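GH127 beta-L-arabinofuranoside (Geobacillus stearothermophilus, PDB 4QK0) probably cleaves beta-L-arabinofuranosyl units from arabinose-containing sugars, acting as a beta-L-arabinofuranosidase of glycoside hydrolase family 127. Local coordinates at residues Y70-V73 / F74-S77; A171-I174 / G175-F178; P225-F228 / D229-E233. All coordinates share one frame; numbering follows the deposited sequence.

Contact 1: residues Y70-V73 / F74-S77; sequences YGMV and FQDS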
ATOM      1  N   TYR A  70      17.090  25.830 -16.810  1.00 38.90           N
ATOM      2  CA  TYR A  70      15.835  25.449 -16.225  1.00 41.02           C
ATOM      3  C   TYR A  70      15.549  23.976 -16.467  1.00 37.01           C
ATOM      4  O   TYR A  70      15.768  23.461 -17.561  1.00 34.68           O
ATOM      5  CB  TYR A  70      14.700  26.289 -16.816  1.00 49.78           C
ATOM      6  CG  TYR A  70      13.354  26.017 -16.194  1.00 61.85           C
ATOM      7  CD1 TYR A  70      12.560  24.935 -16.622  1.00 68.75           C
ATOM      8  CD2 TYR A  70      12.844  26.844 -15.181  1.00 73.85           C
ATOM      9  CE1 TYR A  70      11.316  24.674 -16.048  1.00 69.76           C
ATOM     10  CE2 TYR A  70      11.595  26.589 -14.608  1.00 73.77           C
ATOM     11  CZ  TYR A  70      10.842  25.502 -15.047  1.00 74.28           C
ATOM     12  OH  TYR A  70       9.603  25.250 -14.507  1.00 77.85           O
ATOM     13  N   GLY A  71      14.960  23.323 -15.459  1.00 35.63           N
ATOM     14  CA  GLY A  71      14.407  21.974 -15.617  1.00 35.50           C
ATOM     15  C   GLY A  71      15.192  20.941 -14.835  1.00 38.38           C
ATOM     16  O   GLY A  71      15.960  21.282 -13.917  1.00 35.75           O
HETATM   17  N   MSE A  72      14.998  19.680 -15.192  1.00 36.80           N
HETATM   18  CA  MSE A  72      15.651  18.577 -14.499  1.00 42.09           C
HETATM   19  C   MSE A  72      17.075  18.404 -15.032  1.00 45.63           C
HETATM   20  O   MSE A  72      17.433  18.851 -16.126  1.00 40.33           O
HETATM   21  CB  MSE A  72      14.864  17.288 -14.748  1.00 46.88           C
HETATM   22  CG  MSE A  72      13.434  17.305 -14.166  1.00 52.78           C
HETATM   23 SE   MSE A  72      13.401  17.804 -12.238  1.00 60.94          SE
HETATM   24  CE  MSE A  72      13.382  15.998 -11.418  1.00 64.03           C
ATOM     25  N   VAL A  73      17.903  17.757 -14.233  1.00 43.34           N
ATOM     26  CA  VAL A  73      19.296  17.573 -14.563  1.00 46.65           C
ATOM     27  C   VAL A  73      19.480  16.732 -15.855  1.00 43.65           C
ATOM     28  O   VAL A  73      20.445  16.914 -16.583  1.00 45.23           O
ATOM     29  CB  VAL A  73      20.045  17.076 -13.300  1.00 42.81           C
ATOM     30  CG1 VAL A  73      19.839  15.590 -13.055  1.00 43.50           C
ATOM     31  CG2 VAL A  73      21.501  17.437 -13.432  1.00 46.92           C
ATOM     32  N   PHE A  74      18.480  15.905 -16.157  1.00 43.82           N
ATOM     33  CA  PHE A  74      18.436  15.040 -17.345  1.00 37.29           C
ATOM     34  C   PHE A  74      17.526  15.559 -18.467  1.00 33.26           C
ATOM     35  O   PHE A  74      17.082  14.809 -19.341  1.00 31.79           O
ATOM     36  CB  PHE A  74      17.946  13.641 -16.933  1.00 37.96           C
ATOM     37  CG  PHE A  74      16.670  13.655 -16.111  1.00 39.50           C
ATOM     38  CD1 PHE A  74      15.438  13.916 -16.696  1.00 42.47           C
ATOM     39  CD2 PHE A  74      16.725  13.444 -14.726  1.00 43.26           C
ATOM     40  CE1 PHE A  74      14.273  13.964 -15.936  1.00 49.17           C
ATOM     41  CE2 PHE A  74      15.573  13.471 -13.960  1.00 42.56           C
ATOM     42  CZ  PHE A  74      14.343  13.722 -14.560  1.00 49.14           C
ATOM     43  N   GLN A  75      17.239  16.837 -18.433  1.00 34.78           N
ATOM     44  CA  GLN A  75      16.448  17.489 -19.474  1.00 38.43           C
ATOM     45  C   GLN A  75      16.995  17.265 -20.925  1.00 37.27           C
ATOM     46  O   GLN A  75      16.227  17.122 -21.863  1.00 30.71           O
ATOM     47  CB  GLN A  75      16.417  19.002 -19.145  1.00 50.18           C
ATOM     48  CG  GLN A  75      15.219  19.770 -19.703  1.00 60.23           C
ATOM     49  CD  GLN A  75      13.973  19.694 -18.827  1.00 68.84           C
ATOM     50  OE1 GLN A  75      13.942  19.024 -17.777  1.00 61.53           O
ATOM     51  NE2 GLN A  75      12.939  20.393 -19.251  1.00 65.00           N
ATOM     52  N   ASP A  76      18.326  17.268 -21.088  1.00 32.25           N
ATOM     53  CA  ASP A  76      18.952  17.048 -22.395  1.00 29.36           C
ATOM     54  C   ASP A  76      18.464  15.762 -23.033  1.00 29.52           C
ATOM     55  O   ASP A  76      18.343  15.677 -24.250  1.00 26.52           O
ATOM     56  CB  ASP A  76      20.486  17.014 -22.255  1.00 30.32           C
ATOM     57  CG  ASP A  76      21.106  18.390 -21.892  1.00 33.68           C
ATOM     58  OD1 ASP A  76      20.375  19.450 -21.898  1.00 28.60           O
ATOM     59  OD2 ASP A  76      22.333  18.421 -21.555  1.00 31.56           O
ATOM     60  N   SER A  77      18.177  14.729 -22.230  1.00 28.86           N
ATOM     61  CA  SER A  77      17.744  13.446 -22.807  1.00 27.74           C
ATOM     62  C   SER A  77      16.376  13.500 -23.465  1.00 25.52           C
ATOM     63  O   SER A  77      16.031  12.640 -24.305  1.00 25.09           O
ATOM     64  CB  SER A  77      17.669  12.367 -21.728  1.00 29.41           C
ATOM     65  OG  SER A  77      16.635  12.705 -20.804  1.00 31.30           O
TER
HETATM   66  O   HOH W   1      19.649  18.546 -18.876  1.00 49.23           O
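M72, present as selenomethionine, and Q75 form the two ends of a type I beta turn through which a surface loop of the GH127 catalytic domain runs into helix 76-92. Q75 N closes the turn on M72 O at 3.1 Å. The side chain of Q75 answers in reverse: its OE1 accepts from M72 N at 2.9 Å, the donor standing above the carbonyl plane of the amide. The bend about the CB-CG bond (chi2 84°) brings the amide back; with its backbone N on M72 O, Q75 holds both polar backbone atoms of M72. The other end of that amide is held weakly, NE2 to S52 O. G71 runs past OE1 without a side chain, its CA 3.7 Å from OE1 of Q75; a CB there would run into CD of Q75.

M72 and F74 also lie side by side. CB of M72 sits over one face of the phenyl ring, 3.7 Å from its centroid in a CH-pi contact and displaced toward the CE1-CZ rim, while CG continues above CZ. With CG set between its backbone N and carbonyl carbon (chi1 50°), F74 folds back over M72. The ring also meets H139 and C143, the latter on helix 140-158. Water 1 spans the turn exit, donating to V73 O and accepting from D76 N. F74 O is gripped twice by S77, whose N donates at 3.1 Å and whose OG lies 2.6 Å from F74 O, nearly in line with the carbonyl bond.

Contact 2: residues A171-I174 / G175-F178; sequences ADYI and GTVF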
ATOM      1  N   ALA A 171      31.607  10.542 -27.103  1.00 23.24           N
ATOM      2  CA  ALA A 171      31.930   9.147 -26.678  1.00 25.43           C
ATOM      3  C   ALA A 171      33.455   8.946 -26.474  1.00 27.14           C
ATOM      4  O   ALA A 171      33.914   8.350 -25.491  1.00 28.17           O
ATOM      5  CB  ALA A 171      31.400   8.164 -27.701  1.00 24.24           C
ATOM      6  N   ASP A 172      34.246   9.511 -27.381  1.00 27.39           N
ATOM      7  CA  ASP A 172      35.719   9.453 -27.227  1.00 27.23           C
ATOM      8  C   ASP A 172      36.153  10.181 -25.985  1.00 26.99           C
ATOM      9  O   ASP A 172      37.001   9.666 -25.231  1.00 29.39           O
ATOM     10  CB  ASP A 172      36.459  10.069 -28.450  1.00 28.47           C
ATOM     11  CG  ASP A 172      36.168   9.330 -29.757  1.00 27.94           C
ATOM     12  OD1 ASP A 172      35.776   8.141 -29.737  1.00 26.17           O
ATOM     13  OD2 ASP A 172      36.285   9.989 -30.816  1.00 30.15           O
ATOM     14  N   TYR A 173      35.609  11.382 -25.758  1.00 23.40           N
ATOM     15  CA  TYR A 173      35.970  12.130 -24.545  1.00 22.46           C
ATOM     16  C   TYR A 173      35.615  11.305 -23.313  1.00 23.81           C
ATOM     17  O   TYR A 173      36.443  11.136 -22.378  1.00 24.03           O
ATOM     18  CB  TYR A 173      35.285  13.502 -24.518  1.00 24.06           C
ATOM     19  CG  TYR A 173      35.488  14.227 -23.219  1.00 24.94           C
ATOM     20  CD1 TYR A 173      36.748  14.460 -22.715  1.00 23.59           C
ATOM     21  CD2 TYR A 173      34.376  14.625 -22.437  1.00 27.28           C
ATOM     22  CE1 TYR A 173      36.916  15.069 -21.478  1.00 24.30           C
ATOM     23  CE2 TYR A 173      34.528  15.230 -21.195  1.00 22.96           C
ATOM     24  CZ  TYR A 173      35.763  15.437 -20.709  1.00 24.12           C
ATOM     25  OH  TYR A 173      35.897  16.053 -19.481  1.00 21.61           O
ATOM     26  N   ILE A 174      34.411  10.726 -23.310  1.00 24.27           N
ATOM     27  CA  ILE A 174      33.987   9.912 -22.157  1.00 26.96           C
ATOM     28  C   ILE A 174      34.996   8.762 -21.884  1.00 27.13           C
ATOM     29  O   ILE A 174      35.315   8.437 -20.760  1.00 26.39           O
ATOM     30  CB  ILE A 174      32.576   9.356 -22.405  1.00 29.21           C
ATOM     31  CG1 ILE A 174      31.546  10.496 -22.284  1.00 27.49           C
ATOM     32  CG2 ILE A 174      32.251   8.193 -21.445  1.00 28.58           C
ATOM     33  CD1 ILE A 174      30.206  10.106 -22.823  1.00 29.67           C
ATOM     34  N   GLY A 175      35.478   8.176 -22.966  1.00 31.42           N
ATOM     35  CA  GLY A 175      36.508   7.123 -22.928  1.00 32.03           C
ATOM     36  C   GLY A 175      37.812   7.561 -22.312  1.00 29.52           C
ATOM     37  O   GLY A 175      38.469   6.777 -21.678  1.00 23.54           O
ATOM     38  N   THR A 176      38.178   8.841 -22.466  1.00 31.31           N
ATOM     39  CA  THR A 176      39.374   9.323 -21.801  1.00 28.55           C
ATOM     40  C   THR A 176      39.127   9.523 -20.334  1.00 26.88           C
ATOM     41  O   THR A 176      40.043   9.373 -19.531  1.00 27.18           O
ATOM     42  CB  THR A 176      39.942  10.633 -22.402  1.00 30.18           C
ATOM     43  OG1 THR A 176      39.031  11.728 -22.208  1.00 28.20           O
ATOM     44  CG2 THR A 176      40.239  10.476 -23.934  1.00 33.03           C
ATOM     45  N   VAL A 177      37.916   9.905 -19.981  1.00 28.76           N
ATOM     46  CA  VAL A 177      37.633  10.289 -18.600  1.00 27.29           C
ATOM     47  C   VAL A 177      37.409   9.073 -17.707  1.00 25.89           C
ATOM     48  O   VAL A 177      37.897   9.042 -16.572  1.00 27.89           O
ATOM     49  CB  VAL A 177      36.393  11.151 -18.525  1.00 26.65           C
ATOM     50  CG1 VAL A 177      35.970  11.343 -17.085  1.00 26.44           C
ATOM     51  CG2 VAL A 177      36.673  12.489 -19.165  1.00 31.29           C
ATOM     52  N   PHE A 178      36.679   8.097 -18.205  1.00 25.38           N
ATOM     53  CA  PHE A 178      36.314   6.946 -17.368  1.00 27.35           C
ATOM     54  C   PHE A 178      37.100   5.671 -17.655  1.00 27.52           C
ATOM     55  O   PHE A 178      37.214   5.242 -18.811  1.00 25.21           O
ATOM     56  CB  PHE A 178      34.822   6.650 -17.515  1.00 28.24           C
ATOM     57  CG  PHE A 178      33.972   7.739 -16.951  1.00 28.49           C
ATOM     58  CD1 PHE A 178      33.674   7.765 -15.620  1.00 27.16           C
ATOM     59  CD2 PHE A 178      33.563   8.780 -17.752  1.00 31.55           C
ATOM     60  CE1 PHE A 178      32.921   8.786 -15.086  1.00 29.22           C
ATOM     61  CE2 PHE A 178      32.796   9.813 -17.236  1.00 30.85           C
ATOM     62  CZ  PHE A 178      32.482   9.821 -15.896  1.00 30.16           C
TER
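Y173 lays one face of its ring under CG2 of V177, one helical turn further on. CG2 is 3.8 Å from the ring centroid, a CH-pi contact made off-centre, and lies over the CE1-CZ bond, 3.5 Å from CZ of Y173. The phenol reaches there because CG leaves anti to the backbone N (chi1 173°), swinging the ring along the helix toward its C-terminal end. Its hydroxyl goes on to accept from NE1 of W132.

T176 meets the same residue from another direction, crossing it at about a right angle. OG1, placed between the backbone N and the carbonyl carbon (chi1 66°), turns back and donates to Y173 O at 2.7 Å, in the carbonyl plane and on a lone pair. V177 N donates to that oxygen too, at 3.1 Å, coming nearly along the carbonyl bond but with its own N-H bent away. Y173 O is therefore shared by a backbone and a side-chain donor.

On the buried side, I174 faces helices 140-158 and 208-220 through L141, A144, L213 and F217. Its CG2 comes within 4.0 Å of CD2 of F178, the two side chains meeting at a slant. I174 O lies at the edge of the F178 ring and accepts from F178 N, 2.9 Å, at a nearly straight 163°. W132 packs edge-to-face on F178. F178 is the first residue to leave helical geometry, and the arrangement is that of a helix C-terminal turn, here the end of helix 162-177 in the mainly helical catalytic domain, an (alpha/alpha)6 barrel as in the six-hairpin glycosidases.

Contact 3: residues P225-F228 / D229-E233; sequences PYYF and DQEKE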
ATOM      1  N   PRO A 225      36.246  -0.581  -3.509  1.00 43.49           N
ATOM      2  CA  PRO A 225      35.409   0.308  -2.669  1.00 40.15           C
ATOM      3  C   PRO A 225      34.435   1.020  -3.605  1.00 36.06           C
ATOM      4  O   PRO A 225      34.765   1.281  -4.769  1.00 40.44           O
ATOM      5  CB  PRO A 225      36.428   1.266  -2.056  1.00 40.61           C
ATOM      6  CG  PRO A 225      37.544   1.313  -3.062  1.00 40.26           C
ATOM      7  CD  PRO A 225      37.590  -0.016  -3.748  1.00 42.00           C
ATOM      8  N   TYR A 226      33.229   1.275  -3.134  1.00 36.47           N
ATOM      9  CA  TYR A 226      32.151   1.797  -3.995  1.00 32.47           C
ATOM     10  C   TYR A 226      32.486   3.143  -4.589  1.00 27.89           C
ATOM     11  O   TYR A 226      32.745   4.103  -3.872  1.00 29.08           O
ATOM     12  CB  TYR A 226      30.873   1.930  -3.172  1.00 36.88           C
ATOM     13  CG  TYR A 226      30.130   0.640  -2.831  1.00 36.68           C
ATOM     14  CD1 TYR A 226      29.846  -0.294  -3.798  1.00 34.89           C
ATOM     15  CD2 TYR A 226      29.657   0.416  -1.547  1.00 40.16           C
ATOM     16  CE1 TYR A 226      29.123  -1.423  -3.502  1.00 41.86           C
ATOM     17  CE2 TYR A 226      28.930  -0.714  -1.236  1.00 38.28           C
ATOM     18  CZ  TYR A 226      28.667  -1.631  -2.214  1.00 41.20           C
ATOM     19  OH  TYR A 226      27.971  -2.810  -1.936  1.00 38.84           O
ATOM     20  N   TYR A 227      32.490   3.235  -5.901  1.00 28.44           N
ATOM     21  CA  TYR A 227      32.659   4.528  -6.551  1.00 27.78           C
ATOM     22  C   TYR A 227      31.700   5.584  -5.993  1.00 27.07           C
ATOM     23  O   TYR A 227      32.099   6.734  -5.766  1.00 28.78           O
ATOM     24  CB  TYR A 227      32.494   4.422  -8.065  1.00 26.74           C
ATOM     25  CG  TYR A 227      32.471   5.776  -8.698  1.00 30.48           C
ATOM     26  CD1 TYR A 227      33.580   6.620  -8.625  1.00 33.11           C
ATOM     27  CD2 TYR A 227      31.348   6.245  -9.322  1.00 30.79           C
ATOM     28  CE1 TYR A 227      33.544   7.895  -9.153  1.00 31.16           C
ATOM     29  CE2 TYR A 227      31.314   7.503  -9.863  1.00 33.61           C
ATOM     30  CZ  TYR A 227      32.401   8.329  -9.775  1.00 33.17           C
ATOM     31  OH  TYR A 227      32.333   9.563 -10.345  1.00 32.18           O
ATOM     32  N   PHE A 228      30.437   5.226  -5.775  1.00 27.52           N
ATOM     33  CA  PHE A 228      29.486   6.255  -5.333  1.00 28.61           C
ATOM     34  C   PHE A 228      29.819   6.762  -3.963  1.00 27.38           C
ATOM     35  O   PHE A 228      29.506   7.902  -3.633  1.00 28.73           O
ATOM     36  CB  PHE A 228      28.017   5.748  -5.381  1.00 25.23           C
ATOM     37  CG  PHE A 228      27.500   5.474  -6.759  1.00 24.49           C
ATOM     38  CD1 PHE A 228      27.917   6.236  -7.875  1.00 23.75           C
ATOM     39  CD2 PHE A 228      26.580   4.486  -6.963  1.00 23.82           C
ATOM     40  CE1 PHE A 228      27.430   6.011  -9.145  1.00 20.09           C
ATOM     41  CE2 PHE A 228      26.080   4.250  -8.246  1.00 24.06           C
ATOM     42  CZ  PHE A 228      26.510   5.006  -9.328  1.00 23.71           C
ATOM     43  N   ASP A 229      30.411   5.914  -3.125  1.00 30.75           N
ATOM     44  CA  ASP A 229      30.876   6.397  -1.800  1.00 32.77           C
ATOM     45  C   ASP A 229      32.051   7.339  -1.948  1.00 32.32           C
ATOM     46  O   ASP A 229      32.144   8.325  -1.241  1.00 34.68           O
ATOM     47  CB  ASP A 229      31.254   5.226  -0.870  1.00 34.10           C
ATOM     48  CG  ASP A 229      30.049   4.531  -0.269  1.00 35.18           C
ATOM     49  OD1 ASP A 229      28.929   5.097  -0.291  1.00 38.18           O
ATOM     50  OD2 ASP A 229      30.206   3.378   0.186  1.00 44.51           O
ATOM     51  N   GLN A 230      32.946   7.042  -2.882  1.00 33.67           N
ATOM     52  CA  GLN A 230      34.118   7.900  -3.098  1.00 35.87           C
ATOM     53  C   GLN A 230      33.688   9.265  -3.565  1.00 33.36           C
ATOM     54  O   GLN A 230      34.153  10.251  -3.026  1.00 30.94           O
ATOM     55  CB  GLN A 230      35.107   7.269  -4.093  1.00 38.50           C
ATOM     56  CG  GLN A 230      35.690   5.927  -3.629  1.00 42.45           C
ATOM     57  CD  GLN A 230      36.497   5.194  -4.699  1.00 42.94           C
ATOM     58  OE1 GLN A 230      36.138   5.151  -5.880  1.00 41.66           O
ATOM     59  NE2 GLN A 230      37.586   4.583  -4.270  1.00 47.94           N
ATOM     60  N   GLU A 231      32.814   9.354  -4.569  1.00 33.88           N
ATOM     61  CA  GLU A 231      32.427  10.703  -5.048  1.00 34.52           C
ATOM     62  C   GLU A 231      31.584  11.464  -4.037  1.00 34.41           C
ATOM     63  O   GLU A 231      31.689  12.694  -3.919  1.00 36.04           O
ATOM     64  CB  GLU A 231      31.745  10.681  -6.436  1.00 34.67           C
ATOM     65  CG  GLU A 231      30.512   9.818  -6.567  1.00 32.91           C
ATOM     66  CD  GLU A 231      29.595  10.245  -7.710  1.00 33.91           C
ATOM     67  OE1 GLU A 231      28.361  10.158  -7.526  1.00 28.85           O
ATOM     68  OE2 GLU A 231      30.096  10.650  -8.802  1.00 32.24           O
ATOM     69  N   LYS A 232      30.774  10.723  -3.306  1.00 37.28           N
ATOM     70  CA  LYS A 232      29.958  11.281  -2.217  1.00 41.96           C
ATOM     71  C   LYS A 232      30.829  11.947  -1.160  1.00 39.39           C
ATOM     72  O   LYS A 232      30.624  13.088  -0.791  1.00 40.75           O
ATOM     73  CB  LYS A 232      29.142  10.141  -1.604  1.00 46.57           C
ATOM     74  CG  LYS A 232      28.527  10.381  -0.254  1.00 56.91           C
ATOM     75  CD  LYS A 232      27.378   9.396   0.056  1.00 65.24           C
ATOM     76  CE  LYS A 232      27.699   8.407   1.150  1.00 70.89           C
ATOM     77  NZ  LYS A 232      26.472   8.095   1.939  1.00 72.88           N
ATOM     78  N   GLU A 233      31.790  11.204  -0.662  1.00 42.05           N
ATOM     79  CA  GLU A 233      32.828  11.710   0.252  1.00 43.45           C
ATOM     80  C   GLU A 233      33.500  12.990  -0.286  1.00 41.89           C
ATOM     81  O   GLU A 233      33.546  13.994   0.394  1.00 44.56           O
ATOM     82  CB  GLU A 233      33.840  10.565   0.460  1.00 51.99           C
ATOM     83  CG  GLU A 233      35.211  10.932   1.016  1.00 65.57           C
ATOM     84  CD  GLU A 233      35.261  10.909   2.526  1.00 69.92           C
ATOM     85  OE1 GLU A 233      34.186  11.079   3.156  1.00 81.22           O
ATOM     86  OE2 GLU A 233      36.376  10.735   3.063  1.00 72.06           O
TER
HETATM   87  O   HOH W   2      35.866   2.708  -7.223  1.00 26.28           O
HETATM   88  O   HOH W   3      27.635   9.562  -5.015  1.00 25.19           O
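P225, which follows a cis peptide bond, approaches Q230 with its ring: CG is 3.5 Å from NE2 of Q230. Water 2 bridges the same two residues, donating to P225 O and to OE1 of Q230.

Y226 is at the N-cap position. Its carbonyl starts the helical ladder, taking Q230 N at 3.1 Å. Its ring lies alongside D229, OD2 of which sits in the ring plane at the edge, 3.5 Å from CD2 of Y226, with the carboxylate turned 80° against the ring. Both polar ends are taken by other parts of the domain: Y226 OH bonds to H253 O, and D229 OD1 to Y247 OH.

Y227 throws its ring forward along the helix, CG anti to the backbone N (chi1 172°), and CG of E231 covers one face at 4.3 Å from the centroid. The amide oxygen of Q230 approaches the edge of this ring. With the ring cut back to an alanine here, a gap toward L135 and I185 would probably open and CG of E231 would lose its aromatic cover. The E231 carboxylate is buried but well supplied: OE2 accepts L135 N, while OE1 takes R136 N and forms a salt bridge with R235.

F228 runs beside E231, CD1 4.0 Å from OE1, and packs edge-to-face on Y188. Water 3 donates to F228 O and, at 2.7 Å, to OE1 of E231. The whole is a helix N-terminal turn, the start of helix 227-234, with a buried glutamate receiving the backbone N-H groups of L135 and R136 in the GH127 catalytic domain.

How the contacts relate
From the N terminus the three contacts follow in series, none nesting or crossing, and each is local, closing no long loop. Contact 1 turns the loop after helix 54-61 into helix 76-92; contact 2 finishes helix 162-177; contact 3 opens helix 227-234. All lie on the same side of the chain's centre within the catalytic domain. Contacts 1 and 2 both rest on helix 140-158, though their nearest atoms are about 12 Å apart. Contacts 2 and 3 come to about 5 Å without touching; I185 is met by both, and neighbouring parts of one loop serve them, W132 for contact 2 and L135 and R136 for contact 3.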